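Local coordinates for protein bifunctional endo-1,4-beta-xylanase A (Neocallimastix patriciarum, PDB 2VG9) that probably hydrolyses internal beta-1,4-linkages of xylan, as a family 11 endo-1,4-beta-xylanase with a beta-jelly-roll fold, here in a loop-swap variant, at residues L54-L59 with C94-F99; Y112-D117 with S175-E180. All blocks are in the same frame, centred on the assembly; numbering follows the deposited sequence.

Contact 1 (L54-L59 with C94-F99)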
ATOM      1  N   LEU A  54      -7.968  -3.613  -5.713  1.00 13.14           N
ATOM      2  CA  LEU A  54      -7.242  -2.685  -4.844  1.00 13.23           C
ATOM      3  C   LEU A  54      -8.013  -1.380  -4.700  1.00 13.24           C
ATOM      4  O   LEU A  54      -8.698  -0.958  -5.641  1.00 12.01           O
ATOM      5  CB  LEU A  54      -5.824  -2.435  -5.385  1.00 13.68           C
ATOM      6  CG  LEU A  54      -5.640  -1.682  -6.702  1.00 11.38           C
ATOM      7  CD1 LEU A  54      -5.563  -0.135  -6.519  1.00 12.95           C
ATOM      8  CD2 LEU A  54      -4.380  -2.217  -7.450  1.00 12.72           C
ATOM      9  N   ALA A  55      -7.908  -0.764  -3.517  1.00 12.55           N
ATOM     10  CA  ALA A  55      -8.405   0.616  -3.271  1.00 12.00           C
ATOM     11  C   ALA A  55      -7.437   1.352  -2.348  1.00 11.18           C
ATOM     12  O   ALA A  55      -7.083   0.867  -1.254  1.00 11.68           O
ATOM     13  CB  ALA A  55      -9.832   0.622  -2.674  1.00 10.65           C
ATOM     14  N   ARG A  56      -7.019   2.527  -2.768  1.00  9.64           N
ATOM     15  CA  ARG A  56      -5.989   3.247  -2.028  1.00  9.96           C
ATOM     16  C   ARG A  56      -6.104   4.743  -2.205  1.00  9.08           C
ATOM     17  O   ARG A  56      -6.532   5.235  -3.259  1.00  9.25           O
ATOM     18  CB  ARG A  56      -4.612   2.791  -2.471  1.00  9.52           C
ATOM     19  CG  ARG A  56      -4.379   2.912  -3.931  1.00 12.34           C
ATOM     20  CD  ARG A  56      -2.915   2.627  -4.317  1.00 17.70           C
ATOM     21  NE  ARG A  56      -2.616   1.199  -4.310  1.00 19.65           N
ATOM     22  CZ  ARG A  56      -2.147   0.500  -5.336  1.00 15.77           C
ATOM     23  NH1 ARG A  56      -1.898   1.069  -6.513  1.00 16.79           N
ATOM     24  NH2 ARG A  56      -1.927  -0.785  -5.169  1.00 14.27           N
ATOM     25  N   ARG A  57      -5.706   5.452  -1.165  1.00  9.95           N
ATOM     26  CA  ARG A  57      -5.657   6.917  -1.148  1.00 10.02           C
ATOM     27  C   ARG A  57      -4.381   7.368  -0.472  1.00 11.06           C
ATOM     28  O   ARG A  57      -3.956   6.772   0.537  1.00 11.29           O
ATOM     29  CB  ARG A  57      -6.853   7.476  -0.373  1.00  9.57           C
ATOM     30  CG  ARG A  57      -8.191   7.305  -1.143  1.00  8.98           C
ATOM     31  CD  ARG A  57      -9.153   8.368  -0.739  1.00  8.07           C
ATOM     32  NE  ARG A  57      -8.827   9.634  -1.389  1.00 11.45           N
ATOM     33  CZ  ARG A  57      -9.508  10.763  -1.214  1.00 10.00           C
ATOM     34  NH1 ARG A  57     -10.556  10.794  -0.386  1.00  7.41           N
ATOM     35  NH2 ARG A  57      -9.142  11.863  -1.870  1.00 13.51           N
ATOM     36  N   GLY A  58      -3.759   8.428  -0.989  1.00 11.55           N
ATOM     37  CA  GLY A  58      -2.479   8.860  -0.399  1.00 11.34           C
ATOM     38  C   GLY A  58      -1.983  10.211  -0.851  1.00 12.50           C
ATOM     39  O   GLY A  58      -2.677  10.942  -1.550  1.00 10.85           O
ATOM     40  N   LEU A  59      -0.744  10.511  -0.463  1.00 12.63           N
ATOM     41  CA  LEU A  59      -0.141  11.803  -0.696  1.00 14.40           C
ATOM     42  C   LEU A  59       0.946  11.568  -1.730  1.00 14.85           C
ATOM     43  O   LEU A  59       1.836  10.741  -1.493  1.00 14.50           O
ATOM     44  CB  LEU A  59       0.450  12.380   0.620  1.00 13.69           C
ATOM     45  CG  LEU A  59       0.986  13.814   0.515  1.00 15.57           C
ATOM     46  CD1 LEU A  59      -0.120  14.759   0.028  1.00 17.36           C
ATOM     47  CD2 LEU A  59       1.527  14.294   1.876  1.00 16.26           C
ATOM     48  N   CYS A  94      -2.470  -1.885   4.290  1.00  9.32           N
ATOM     49  CA  CYS A  94      -1.072  -1.497   4.364  1.00  8.86           C
ATOM     50  C   CYS A  94      -0.800  -0.067   3.921  1.00  8.62           C
ATOM     51  O   CYS A  94      -1.553   0.507   3.143  1.00  8.89           O
ATOM     52  CB  CYS A  94      -0.207  -2.476   3.534  1.00  8.45           C
ATOM     53  SG  CYS A  94      -0.580  -2.482   1.761  1.00 10.44           S
ATOM     54  N   VAL A  95       0.297   0.503   4.402  1.00  8.46           N
ATOM     55  CA  VAL A  95       0.852   1.711   3.779  1.00  8.66           C
ATOM     56  C   VAL A  95       1.511   1.219   2.501  1.00  8.97           C
ATOM     57  O   VAL A  95       2.083   0.101   2.471  1.00  9.13           O
ATOM     58  CB  VAL A  95       1.941   2.394   4.635  1.00  9.45           C
ATOM     59  CG1 VAL A  95       2.422   3.717   4.025  1.00  6.58           C
ATOM     60  CG2 VAL A  95       1.497   2.598   6.081  1.00  9.45           C
ATOM     61  N   TYR A  96       1.436   2.038   1.447  1.00  8.40           N
ATOM     62  CA  TYR A  96       1.862   1.616   0.123  1.00  9.12           C
ATOM     63  C   TYR A  96       2.471   2.760  -0.705  1.00  9.14           C
ATOM     64  O   TYR A  96       2.073   3.899  -0.551  1.00  8.22           O
ATOM     65  CB  TYR A  96       0.646   1.065  -0.615  1.00  8.47           C
ATOM     66  CG  TYR A  96       0.896   0.703  -2.058  1.00  9.14           C
ATOM     67  CD1 TYR A  96       1.313  -0.589  -2.417  1.00  9.36           C
ATOM     68  CD2 TYR A  96       0.690   1.631  -3.066  1.00 11.57           C
ATOM     69  CE1 TYR A  96       1.523  -0.930  -3.744  1.00 11.09           C
ATOM     70  CE2 TYR A  96       0.919   1.308  -4.416  1.00 11.25           C
ATOM     71  CZ  TYR A  96       1.336   0.036  -4.748  1.00 11.86           C
ATOM     72  OH  TYR A  96       1.546  -0.286  -6.090  1.00 11.11           O
ATOM     73  N   GLY A  97       3.427   2.442  -1.576  1.00  8.09           N
ATOM     74  CA  GLY A  97       3.935   3.449  -2.495  1.00  8.94           C
ATOM     75  C   GLY A  97       5.094   2.901  -3.300  1.00  9.20           C
ATOM     76  O   GLY A  97       5.327   1.676  -3.309  1.00  8.60           O
ATOM     77  N   TRP A  98       5.793   3.804  -4.002  1.00  9.94           N
ATOM     78  CA  TRP A  98       7.009   3.430  -4.772  1.00 10.32           C
ATOM     79  C   TRP A  98       8.198   4.330  -4.479  1.00 11.06           C
ATOM     80  O   TRP A  98       8.018   5.506  -4.102  1.00 11.21           O
ATOM     81  CB  TRP A  98       6.722   3.474  -6.286  1.00 10.86           C
ATOM     82  CG  TRP A  98       5.685   2.473  -6.771  1.00 10.87           C
ATOM     83  CD1 TRP A  98       4.334   2.527  -6.573  1.00 10.88           C
ATOM     84  CD2 TRP A  98       5.929   1.300  -7.553  1.00  9.85           C
ATOM     85  NE1 TRP A  98       3.727   1.461  -7.178  1.00 11.55           N
ATOM     86  CE2 TRP A  98       4.682   0.683  -7.777  1.00 11.86           C
ATOM     87  CE3 TRP A  98       7.080   0.711  -8.086  1.00  8.57           C
ATOM     88  CZ2 TRP A  98       4.549  -0.516  -8.514  1.00 11.22           C
ATOM     89  CZ3 TRP A  98       6.960  -0.454  -8.793  1.00 12.31           C
ATOM     90  CH2 TRP A  98       5.688  -1.064  -9.013  1.00 11.59           C
ATOM     91  N   PHE A  99       9.415   3.792  -4.648  1.00 12.40           N
ATOM     92  CA  PHE A  99      10.620   4.624  -4.815  1.00 12.73           C
ATOM     93  C   PHE A  99      10.984   4.575  -6.302  1.00 14.06           C
ATOM     94  O   PHE A  99      11.285   3.499  -6.854  1.00 13.15           O
ATOM     95  CB  PHE A  99      11.840   4.165  -3.978  1.00 12.53           C
ATOM     96  CG  PHE A  99      11.561   3.947  -2.503  1.00 12.51           C
ATOM     97  CD1 PHE A  99      10.629   4.743  -1.802  1.00 10.38           C
ATOM     98  CD2 PHE A  99      12.250   2.943  -1.799  1.00 12.28           C
ATOM     99  CE1 PHE A  99      10.384   4.532  -0.435  1.00 13.11           C
ATOM    100  CE2 PHE A  99      12.009   2.744  -0.438  1.00 12.46           C
ATOM    101  CZ  PHE A  99      11.062   3.547   0.249  1.00 10.57           C
TER
HETATM  102  O   HOH W   1      -0.832  -2.641  -6.536  1.00 28.51           O
HETATM  103  O   HOH W   2      -0.596  -1.325  -8.317  1.00 35.48           O
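The guanidinium of Arg56 lies flat over one face of the Tyr96 ring, the two planes only 13° apart. Arg56 CZ comes within 3.3 Å of Tyr96 CE2 and stands 3.8 Å from the centroid of the Tyr96 ring, a cation-pi stack displaced toward the CE2 edge. The arginine chain bends at its third torsion (chi3 77°), which brings the guanidinium broadside to the ring; Leu54 CD1 covers the other face of the guanidinium, 3.7 Å above the plane. Segments 54-59 and 94-99 run in the same sense but do not pair with each other: strand 190-200 lies between them in the large sheet of the beta jelly roll, and the two side chains meet across it on the face that in family 11 xylanases lines the substrate cleft. There Arg56 NH1 forms a salt bridge with Glu22, and Arg56 NE is bonded to Asn197. Two waters in the guanidinium plane extend the contact. Water 2 accepts from Arg56 NH1 at 3.3 Å and donates to Tyr96 OH, while water 1 accepts from Arg56 NH2 at 2.6 Å and reaches the same hydroxyl weakly. An alanine in place of Tyr96 is likely to strip the guanidinium of its aromatic support and take from the waters the hydroxyl they donate to. Tyr96 OH is also hydrogen-bonded to Glu111 and accepts a bent bond from Trp98 NE1 at 3.0 Å, the oxygen lying 32° out of the indole plane.

Contact 2 (Y112-D117 with S175-E180)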
ATOM      1  N   TYR A 112       6.747  -0.628  -2.172  1.00  9.41           N
ATOM      2  CA  TYR A 112       6.925  -0.917  -0.744  1.00  9.33           C
ATOM      3  C   TYR A 112       5.554  -1.067  -0.039  1.00  9.04           C
ATOM      4  O   TYR A 112       4.534  -0.504  -0.489  1.00  7.78           O
ATOM      5  CB  TYR A 112       7.810   0.156  -0.074  1.00  7.97           C
ATOM      6  CG  TYR A 112       7.132   1.513   0.105  1.00  8.21           C
ATOM      7  CD1 TYR A 112       6.205   1.710   1.151  1.00  8.15           C
ATOM      8  CD2 TYR A 112       7.404   2.591  -0.761  1.00  6.87           C
ATOM      9  CE1 TYR A 112       5.558   2.932   1.345  1.00  7.08           C
ATOM     10  CE2 TYR A 112       6.769   3.886  -0.560  1.00  6.93           C
ATOM     11  CZ  TYR A 112       5.840   4.017   0.501  1.00  9.32           C
ATOM     12  OH  TYR A 112       5.182   5.193   0.773  1.00  6.34           O
ATOM     13  N   TYR A 113       5.545  -1.874   1.020  1.00  9.62           N
ATOM     14  CA  TYR A 113       4.355  -2.216   1.786  1.00  9.86           C
ATOM     15  C   TYR A 113       4.702  -2.152   3.267  1.00 10.04           C
ATOM     16  O   TYR A 113       5.682  -2.763   3.730  1.00 10.21           O
ATOM     17  CB  TYR A 113       3.902  -3.644   1.494  1.00 11.44           C
ATOM     18  CG  TYR A 113       3.549  -3.913   0.072  1.00 11.95           C
ATOM     19  CD1 TYR A 113       2.223  -3.913  -0.359  1.00 12.15           C
ATOM     20  CD2 TYR A 113       4.548  -4.216  -0.847  1.00 13.78           C
ATOM     21  CE1 TYR A 113       1.913  -4.163  -1.702  1.00 12.23           C
ATOM     22  CE2 TYR A 113       4.261  -4.457  -2.158  1.00 14.23           C
ATOM     23  CZ  TYR A 113       2.954  -4.437  -2.582  1.00 12.42           C
ATOM     24  OH  TYR A 113       2.732  -4.707  -3.912  1.00 15.30           O
ATOM     25  N   ILE A 114       3.902  -1.421   4.025  1.00  8.91           N
ATOM     26  CA  ILE A 114       4.008  -1.521   5.467  1.00  9.42           C
ATOM     27  C   ILE A 114       2.679  -2.114   5.907  1.00 10.61           C
ATOM     28  O   ILE A 114       1.657  -1.410   5.961  1.00  8.69           O
ATOM     29  CB  ILE A 114       4.273  -0.151   6.145  1.00  9.66           C
ATOM     30  CG1 ILE A 114       5.609   0.441   5.645  1.00  8.77           C
ATOM     31  CG2 ILE A 114       4.313  -0.297   7.670  1.00  7.41           C
ATOM     32  CD1 ILE A 114       5.723   1.924   5.934  1.00 11.17           C
ATOM     33  N   ILE A 115       2.690  -3.424   6.177  1.00 10.43           N
ATOM     34  CA  ILE A 115       1.425  -4.148   6.315  1.00  9.58           C
ATOM     35  C   ILE A 115       1.002  -4.200   7.764  1.00  9.87           C
ATOM     36  O   ILE A 115       1.667  -4.824   8.593  1.00  8.76           O
ATOM     37  CB  ILE A 115       1.489  -5.570   5.700  1.00 10.32           C
ATOM     38  CG1 ILE A 115       2.031  -5.505   4.263  1.00 10.02           C
ATOM     39  CG2 ILE A 115       0.130  -6.268   5.793  1.00  8.04           C
ATOM     40  CD1 ILE A 115       2.138  -6.867   3.549  1.00 10.64           C
ATOM     41  N   GLU A 116      -0.133  -3.549   8.030  1.00  8.46           N
ATOM     42  CA  GLU A 116      -0.709  -3.403   9.366  1.00  8.53           C
ATOM     43  C   GLU A 116      -1.657  -4.532   9.753  1.00  7.56           C
ATOM     44  O   GLU A 116      -1.765  -4.891  10.929  1.00  7.78           O
ATOM     45  CB  GLU A 116      -1.451  -2.061   9.440  1.00  7.99           C
ATOM     46  CG  GLU A 116      -0.520  -0.891   9.269  1.00  8.93           C
ATOM     47  CD  GLU A 116       0.341  -0.675  10.535  1.00 11.47           C
ATOM     48  OE1 GLU A 116      -0.181  -0.102  11.530  1.00 11.32           O
ATOM     49  OE2 GLU A 116       1.522  -1.092  10.533  1.00  9.41           O
ATOM     50  N   ASP A 117      -2.336  -5.086   8.762  1.00  7.59           N
ATOM     51  CA  ASP A 117      -3.313  -6.142   8.975  1.00  9.15           C
ATOM     52  C   ASP A 117      -3.458  -6.868   7.636  1.00  9.35           C
ATOM     53  O   ASP A 117      -3.146  -6.300   6.552  1.00 10.35           O
ATOM     54  CB  ASP A 117      -4.663  -5.552   9.443  1.00  8.46           C
ATOM     55  CG  ASP A 117      -5.567  -6.580  10.162  1.00  9.32           C
ATOM     56  OD1 ASP A 117      -5.243  -7.768  10.248  1.00 11.52           O
ATOM     57  OD2 ASP A 117      -6.643  -6.188  10.637  1.00 12.11           O
ATOM     58  N   SER A 175       8.751   7.306   7.866  1.00 10.05           N
ATOM     59  CA  SER A 175      10.181   7.589   7.662  1.00 10.19           C
ATOM     60  C   SER A 175      11.112   6.635   8.436  1.00  9.81           C
ATOM     61  O   SER A 175      12.251   6.435   8.023  1.00  9.86           O
ATOM     62  CB  SER A 175      10.494   9.065   8.026  1.00 10.27           C
ATOM     63  OG  SER A 175       9.864   9.460   9.247  1.00  9.69           O
ATOM     64  N   ASP A 176      10.641   6.064   9.554  1.00 10.46           N
ATOM     65  CA  ASP A 176      11.416   5.086  10.355  1.00 10.88           C
ATOM     66  C   ASP A 176      11.538   3.711   9.635  1.00 11.05           C
ATOM     67  O   ASP A 176      12.570   3.060   9.716  1.00 12.01           O
ATOM     68  CB  ASP A 176      10.793   4.890  11.749  1.00 11.27           C
ATOM     69  CG  ASP A 176      11.231   5.934  12.754  1.00 12.55           C
ATOM     70  OD1 ASP A 176      11.960   6.882  12.359  1.00 12.96           O
ATOM     71  OD2 ASP A 176      10.823   5.797  13.941  1.00 11.15           O
ATOM     72  N   HIS A 177      10.478   3.293   8.932  1.00 10.62           N
ATOM     73  CA  HIS A 177      10.507   2.122   8.059  1.00  9.20           C
ATOM     74  C   HIS A 177      11.502   2.349   6.943  1.00  9.37           C
ATOM     75  O   HIS A 177      12.329   1.479   6.682  1.00  7.34           O
ATOM     76  CB  HIS A 177       9.115   1.807   7.504  1.00  8.64           C
ATOM     77  CG  HIS A 177       8.178   1.256   8.542  1.00 11.53           C
ATOM     78  ND1 HIS A 177       7.406   2.063   9.359  1.00 13.21           N
ATOM     79  CD2 HIS A 177       7.935  -0.012   8.934  1.00  5.59           C
ATOM     80  CE1 HIS A 177       6.706   1.306  10.189  1.00  7.79           C
ATOM     81  NE2 HIS A 177       7.017   0.049   9.957  1.00  9.38           N
ATOM     82  N   PHE A 178      11.465   3.527   6.308  1.00  9.12           N
ATOM     83  CA  PHE A 178      12.455   3.809   5.229  1.00  9.89           C
ATOM     84  C   PHE A 178      13.887   3.707   5.775  1.00 10.95           C
ATOM     85  O   PHE A 178      14.769   3.153   5.099  1.00 12.26           O
ATOM     86  CB  PHE A 178      12.245   5.187   4.566  1.00  9.83           C
ATOM     87  CG  PHE A 178      10.884   5.381   3.903  1.00  9.63           C
ATOM     88  CD1 PHE A 178      10.030   4.294   3.663  1.00  9.44           C
ATOM     89  CD2 PHE A 178      10.484   6.663   3.484  1.00  9.89           C
ATOM     90  CE1 PHE A 178       8.764   4.484   3.039  1.00  9.61           C
ATOM     91  CE2 PHE A 178       9.249   6.862   2.857  1.00  6.79           C
ATOM     92  CZ  PHE A 178       8.404   5.767   2.612  1.00  8.98           C
ATOM     93  N   LYS A 179      14.117   4.244   6.973  1.00 11.53           N
ATOM     94  CA  LYS A 179      15.457   4.233   7.617  1.00 13.44           C
ATOM     95  C   LYS A 179      15.934   2.814   7.895  1.00 12.64           C
ATOM     96  O   LYS A 179      17.084   2.467   7.596  1.00 13.17           O
ATOM     97  CB  LYS A 179      15.455   4.998   8.944  1.00 12.86           C
ATOM     98  CG  LYS A 179      15.607   6.507   8.827  1.00 16.59           C
ATOM     99  CD  LYS A 179      15.553   7.155  10.240  1.00 16.90           C
ATOM    100  CE  LYS A 179      14.812   8.508  10.210  1.00 23.79           C
ATOM    101  NZ  LYS A 179      15.308   9.480  11.265  1.00 27.22           N
ATOM    102  N   GLU A 180      15.037   1.995   8.451  1.00 12.35           N
ATOM    103  CA  GLU A 180      15.300   0.567   8.662  1.00 12.58           C
ATOM    104  C   GLU A 180      15.653  -0.173   7.400  1.00 12.97           C
ATOM    105  O   GLU A 180      16.569  -1.008   7.433  1.00 13.50           O
ATOM    106  CB  GLU A 180      14.146  -0.142   9.399  1.00 12.38           C
ATOM    107  CG  GLU A 180      14.035   0.263  10.890  1.00 15.43           C
ATOM    108  CD  GLU A 180      15.171  -0.275  11.790  1.00 21.15           C
ATOM    109  OE1 GLU A 180      16.031  -1.054  11.340  1.00 20.60           O
ATOM    110  OE2 GLU A 180      15.201   0.082  12.981  1.00 26.19           O
TER
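The short helix 174-182 of the jelly roll packs against strand 110-115 of the large sheet through two pairs of buried side chains, Ile114 with His177 and Tyr112 with Phe178. Ile114 lies along one face of the imidazole. Its CG2 sits 3.8 Å from the centroid of the His177 ring, 20° off the normal, in a CH-pi contact that leans toward the rim and comes closest to His177 NE2 at 3.6 Å. The other branch reaches the base of the same side chain, Ile114 CD1 touching His177 CG at 3.6 Å, and the forked isoleucine thus spans the histidine from CB to the far end of its ring. His177 ND1, the ring nitrogen next to CG, makes a weak hydrogen bond to Thr173 O, just ahead of the helix.

The next residue, Phe178, does not leave the helix pointing at the strand; with CG set beside its backbone N (chi1 -60°), its ring swings across. The edge at CE1 and CZ then meets the face of Tyr112, a T-shaped pair with centroids of the Tyr112 and Phe178 rings 5.2 Å apart and planes at 75°. Phe178 CZ approaches Tyr112 CZ to 3.8 Å. The phenol is held at its far end by a bond from its hydroxyl to Glu193 O, and Phe99 touches both rings. No hydrogen bond joins segments 112-117 and 175-180. Such apolar and aromatic seating of a lone helix against the large sheet is typical of the family 11 xylanase fold.

How the contacts relate
From the N terminus, contact 1 comes first: strand 52-60 is followed by strand 73-86 of the smaller antiparallel sheet before the chain returns to the large sheet as strand 89-100, closing the first loop. After a loop the chain comes back as strand 110-115, the next strand in sequence, where contact 2 opens; a longer excursion, mostly through strands, ends at helix 174-182. The contacts therefore lie in series, neither nested nor crossing, with centres about 12 Å apart. Strands 89-100 and 110-115 are antiparallel neighbours that join them, with probable hydrogen bonds from Val95 N to Ile114 O (2.8 Å) and between Gly97 O and Tyr112 N (2.9 Å). Together they link strand 52-60, through this sheet, to the helix.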